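Local coordinates for uncharacterized protein (PDB 6PTM) that probably acts as an exo-carrageenase of glycoside hydrolase family 42, cleaving carrageenan from the ends of its chains, at residues Val537-Val540 with His541-Ile545; Gly477-Asp481 with Leu482-Lys486. All blocks are in the same frame, centred on the assembly; numbering follows the deposited sequence.

Contact 1: residues Val537-Val540 with His541-Ile545; sequences VNEV and HATMI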
loop_
_atom_site.group_PDB
_atom_site.type_symbol
_atom_site.label_atom_id
_atom_site.label_comp_id
_atom_site.label_asym_id
_atom_site.label_seq_id
_atom_site.Cartn_x
_atom_site.Cartn_y
_atom_site.Cartn_z
ATOM N N VAL A 537 -3.026 -17.416 -7.654
ATOM C CA VAL A 537 -3.265 -16.586 -8.869
ATOM C C VAL A 537 -4.781 -16.434 -9.065
ATOM O O VAL A 537 -5.272 -15.310 -9.294
ATOM C CB VAL A 537 -2.553 -17.217 -10.081
ATOM C CG1 VAL A 537 -3.001 -16.628 -11.402
ATOM C CG2 VAL A 537 -1.059 -17.056 -9.923
ATOM N N ASN A 538 -5.520 -17.530 -8.994
ATOM C CA ASN A 538 -6.987 -17.501 -9.231
ATOM C C ASN A 538 -7.646 -16.670 -8.113
ATOM O O ASN A 538 -8.534 -15.871 -8.440
ATOM C CB ASN A 538 -7.584 -18.899 -9.365
ATOM C CG ASN A 538 -9.092 -18.847 -9.425
ATOM O OD1 ASN A 538 -9.681 -18.326 -10.384
ATOM N ND2 ASN A 538 -9.712 -19.330 -8.369
ATOM N N GLU A 539 -7.242 -16.828 -6.841
ATOM C CA GLU A 539 -8.034 -16.251 -5.737
ATOM C C GLU A 539 -7.938 -14.724 -5.759
ATOM O O GLU A 539 -8.922 -14.065 -5.335
ATOM C CB GLU A 539 -7.578 -16.768 -4.391
ATOM C CG GLU A 539 -8.593 -16.505 -3.320
ATOM C CD GLU A 539 -9.871 -17.299 -3.469
ATOM O OE1 GLU A 539 -9.879 -18.276 -4.252
ATOM O OE2 GLU A 539 -10.852 -16.957 -2.768
ATOM N N VAL A 540 -6.833 -14.145 -6.230
ATOM C CA VAL A 540 -6.760 -12.662 -6.356
ATOM C C VAL A 540 -7.909 -12.194 -7.254
ATOM O O VAL A 540 -8.640 -11.286 -6.850
ATOM C CB VAL A 540 -5.410 -12.144 -6.886
ATOM C CG1 VAL A 540 -5.476 -10.640 -7.051
ATOM C CG2 VAL A 540 -4.257 -12.514 -5.959
ATOM N N HIS A 541 -8.082 -12.812 -8.424
ATOM C CA HIS A 541 -9.133 -12.399 -9.393
ATOM C C HIS A 541 -10.533 -12.716 -8.863
ATOM O O HIS A 541 -11.444 -11.902 -9.096
ATOM C CB HIS A 541 -8.839 -13.014 -10.760
ATOM C CG HIS A 541 -7.543 -12.526 -11.270
ATOM N ND1 HIS A 541 -7.387 -11.216 -11.648
ATOM C CD2 HIS A 541 -6.347 -13.121 -11.397
ATOM C CE1 HIS A 541 -6.131 -11.029 -12.015
ATOM N NE2 HIS A 541 -5.462 -12.180 -11.851
ATOM N N ALA A 542 -10.705 -13.840 -8.171
ATOM C CA ALA A 542 -11.975 -14.187 -7.507
ATOM C C ALA A 542 -12.301 -13.136 -6.443
ATOM O O ALA A 542 -13.466 -12.757 -6.308
ATOM C CB ALA A 542 -11.908 -15.578 -6.919
ATOM N N THR A 543 -11.318 -12.682 -5.685
ATOM C CA THR A 543 -11.547 -11.593 -4.702
ATOM C C THR A 543 -12.014 -10.309 -5.423
ATOM O O THR A 543 -13.012 -9.710 -5.011
ATOM C CB THR A 543 -10.317 -11.435 -3.814
ATOM O OG1 THR A 543 -10.002 -12.718 -3.242
ATOM C CG2 THR A 543 -10.568 -10.436 -2.720
ATOM N N MET A 544 -11.362 -9.898 -6.498
ATOM C CA MET A 544 -11.794 -8.701 -7.268
ATOM C C MET A 544 -13.257 -8.884 -7.704
ATOM O O MET A 544 -14.071 -7.920 -7.608
ATOM C CB MET A 544 -10.880 -8.463 -8.475
ATOM C CG MET A 544 -9.437 -8.153 -8.111
ATOM S SD MET A 544 -9.272 -6.661 -7.083
ATOM C CE MET A 544 -8.383 -7.299 -5.668
ATOM N N ILE A 545 -13.604 -10.084 -8.168
ATOM C CA ILE A 545 -14.991 -10.355 -8.630
ATOM C C ILE A 545 -15.964 -10.100 -7.484
ATOM O O ILE A 545 -17.027 -9.485 -7.734
ATOM C CB ILE A 545 -15.123 -11.790 -9.152
ATOM C CG1 ILE A 545 -14.468 -11.914 -10.527
ATOM C CG2 ILE A 545 -16.597 -12.199 -9.102
ATOM C CD1 ILE A 545 -14.330 -13.335 -11.034
#

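Contact 2: residues Gly477-Asp481 with Leu482-Lys486; sequences GKYRD and LYQTK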
loop_
_atom_site.group_PDB
_atom_site.type_symbol
_atom_site.label_atom_id
_atom_site.label_comp_id
_atom_site.label_asym_id
_atom_site.label_seq_id
_atom_site.Cartn_x
_atom_site.Cartn_y
_atom_site.Cartn_z
ATOM N N GLY A 477 11.326 -11.059 -0.674
ATOM C CA GLY A 477 12.669 -11.644 -0.478
ATOM C C GLY A 477 12.772 -12.412 0.834
ATOM O O GLY A 477 13.579 -13.338 0.907
ATOM N N LYS A 478 11.975 -12.067 1.847
ATOM C CA LYS A 478 12.103 -12.596 3.235
ATOM C C LYS A 478 11.106 -13.744 3.475
ATOM O O LYS A 478 11.340 -14.528 4.440
ATOM C CB LYS A 478 11.889 -11.456 4.244
ATOM C CG LYS A 478 12.487 -10.108 3.829
ATOM N N TYR A 479 10.002 -13.828 2.703
ATOM C CA TYR A 479 8.875 -14.758 2.989
ATOM C C TYR A 479 8.590 -15.589 1.735
ATOM O O TYR A 479 8.696 -15.096 0.601
ATOM C CB TYR A 479 7.609 -14.057 3.517
ATOM C CG TYR A 479 6.336 -14.876 3.381
ATOM C CD1 TYR A 479 5.883 -15.714 4.397
ATOM C CD2 TYR A 479 5.630 -14.893 2.180
ATOM C CE1 TYR A 479 4.741 -16.497 4.251
ATOM C CE2 TYR A 479 4.476 -15.654 2.018
ATOM C CZ TYR A 479 4.032 -16.466 3.052
ATOM O OH TYR A 479 2.900 -17.210 2.851
ATOM N N ARG A 480 8.196 -16.838 1.961
ATOM C CA ARG A 480 7.801 -17.768 0.877
ATOM C C ARG A 480 7.140 -18.977 1.519
ATOM O O ARG A 480 7.590 -19.408 2.596
ATOM C CB ARG A 480 9.001 -18.205 0.021
ATOM C CG ARG A 480 8.630 -18.490 -1.429
ATOM C CD ARG A 480 8.331 -17.256 -2.285
ATOM N NE ARG A 480 9.327 -16.256 -1.944
ATOM C CZ ARG A 480 10.579 -16.256 -2.390
ATOM N NH1 ARG A 480 10.967 -17.150 -3.296
ATOM N NH2 ARG A 480 11.422 -15.327 -1.954
ATOM N N ASP A 481 6.090 -19.471 0.880
ATOM C CA ASP A 481 5.356 -20.667 1.347
ATOM C C ASP A 481 4.660 -21.246 0.122
ATOM O O ASP A 481 3.666 -20.626 -0.361
ATOM C CB ASP A 481 4.378 -20.312 2.473
ATOM C CG ASP A 481 3.558 -21.513 2.928
ATOM O OD1 ASP A 481 3.860 -22.632 2.443
ATOM O OD2 ASP A 481 2.605 -21.326 3.733
ATOM N N LEU A 482 5.117 -22.411 -0.338
ATOM C CA LEU A 482 4.525 -23.084 -1.535
ATOM C C LEU A 482 3.024 -23.319 -1.260
ATOM O O LEU A 482 2.221 -23.203 -2.224
ATOM C CB LEU A 482 5.283 -24.389 -1.818
ATOM C CG LEU A 482 4.858 -25.129 -3.088
ATOM C CD1 LEU A 482 5.063 -24.265 -4.332
ATOM C CD2 LEU A 482 5.583 -26.465 -3.236
ATOM N N TYR A 483 2.666 -23.603 0.006
ATOM C CA TYR A 483 1.306 -24.016 0.475
ATOM C C TYR A 483 0.474 -22.797 0.906
ATOM O O TYR A 483 -0.579 -22.936 1.540
ATOM C CB TYR A 483 1.426 -25.045 1.603
ATOM C CG TYR A 483 2.338 -26.203 1.239
ATOM C CD1 TYR A 483 2.186 -26.875 0.029
ATOM C CD2 TYR A 483 3.382 -26.598 2.065
ATOM C CE1 TYR A 483 3.027 -27.913 -0.352
ATOM C CE2 TYR A 483 4.219 -27.653 1.712
ATOM C CZ TYR A 483 4.044 -28.318 0.502
ATOM O OH TYR A 483 4.862 -29.365 0.163
ATOM N N GLN A 484 0.901 -21.597 0.529
ATOM C CA GLN A 484 0.126 -20.372 0.822
ATOM C C GLN A 484 -1.341 -20.662 0.455
ATOM O O GLN A 484 -1.587 -21.263 -0.634
ATOM C CB GLN A 484 0.750 -19.197 0.049
ATOM C CG GLN A 484 0.164 -17.854 0.441
ATOM C CD GLN A 484 0.830 -16.713 -0.289
ATOM O OE1 GLN A 484 0.635 -16.533 -1.499
ATOM N NE2 GLN A 484 1.565 -15.904 0.455
ATOM N N THR A 485 -2.284 -20.283 1.311
ATOM C CA THR A 485 -3.718 -20.608 1.125
ATOM C C THR A 485 -4.449 -19.546 0.304
ATOM O O THR A 485 -4.143 -18.335 0.390
ATOM C CB THR A 485 -4.396 -20.877 2.467
ATOM O OG1 THR A 485 -4.499 -19.667 3.231
ATOM C CG2 THR A 485 -3.647 -21.956 3.235
ATOM N N LYS A 486 -5.461 -19.976 -0.439
ATOM C CA LYS A 486 -6.329 -18.987 -1.107
ATOM C C LYS A 486 -6.980 -18.096 -0.032
ATOM O O LYS A 486 -7.256 -16.942 -0.368
ATOM C CB LYS A 486 -7.347 -19.694 -1.988
ATOM C CG LYS A 486 -8.424 -20.491 -1.268
ATOM C CD LYS A 486 -9.145 -21.331 -2.281
ATOM C CE LYS A 486 -10.588 -21.618 -1.953
ATOM N NZ LYS A 486 -10.664 -22.427 -0.733
#

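Contact 1: residues Val537-Val540 with His541-Ile545
Thr543 and Glu539 meet within one turn of the alpha-helix 534-549, where the threonine hydroxyl bonds back to the carbonyl of the residue four places earlier. OG1 donates to Glu539 O over 2.7 Å, while Thr543 N reaches the same oxygen at 2.8 Å. The two donors come from opposite faces of the Glu539 carbonyl plane, so this buried oxygen is gripped twice. The torsion of Thr543 makes this possible: OG1 stands anti to its own carbonyl carbon (chi1 -54°), beside the backbone N, and thus faces back down the helix. An alanine here would lose the hydroxyl bond and is likely to leave Glu539 O with the amide of this residue as its one remaining donor within the turn. The regular i to i+4 pattern continues on both sides, with Ala542 N bonded to Asn538 O at 3.0 Å and Met544 N to Val540 O at 3.1 Å. Met544 CG, anti to its own carbonyl carbon and thus beside the backbone N, lies 3.5 Å from Val540 O; the chain bends only beyond it. Farther out, the carboxylate of Glu539 forms a salt bridge with Arg490 of helix 486-498, and Val540 and Met544 pack on strand 168-175, joining the helix to the mixed sheet. His541 NE2 is hydrogen-bonded to Trp175 NE1 of that strand, which helps fix the imidazole rotation, and the ring's CD2 lies 3.2 Å from Val537 O.

Contact 2: residues Gly477-Asp481 with Leu482-Lys486
From Asp481 to Gln484 the backbone folds into a type I beta turn, closed by Gln484 N bonding to Asp481 O over 3.1 Å, in the loop that leads from strand 466-471 to helix 486-498. The Asp481 side chain curls over its own turn as an Asx turn: OD1 accepts from Tyr483 N at 2.9 Å, with the amide approaching from above the carboxylate plane. With CG anti to the backbone N (chi1 177°), the carboxylate is carried beside its own carbonyl carbon and over the amides that follow. Tyr483 CB lies 3.5 Å from the same OD1, and its ring leads away from the turn to meet Phe119. A second tie spans five residues. Gln484, extended beyond CG, sends NE2 to Tyr479 OH at 3.0 Å; the phenol oxygen is tilted 26° out of the amide plane, and NE2 sits at the edge of the ring. Ring and amide planes are only 19° apart, so the two flat groups lie nearly level. The amide nitrogen also bonds to Leu474 O, and these two bonds together hold the Gln484 amide against rotation. Earlier in the loop, Arg480 turns back on the preceding residue and reaches Thr476, Asn524 and Ala527 through its terminal nitrogens; its NE donates to Tyr479 O over 2.9 Å.

How the contacts relate
Contact 2 closes before contact 1 opens along the chain, and their centres lie about 17 Å apart. The loop of contact 2 ends at the N-cap residue Thr485 and runs into helix 486-498, which packs beside helix 534-549, the home of contact 1. The two contacts touch directly where Glu539 CG approaches Lys486 O at 3.3 Å, and Gln484 also packs on Ile536 in the first turn of helix 534-549. Both contacts fall within the beta-galactosidase family region. Through the packing of helix 534-549 on strand 168-175 and the loop that follows strand 466-471, they tie two neighbouring helices to one mixed sheet, probably part of the catalytic domain.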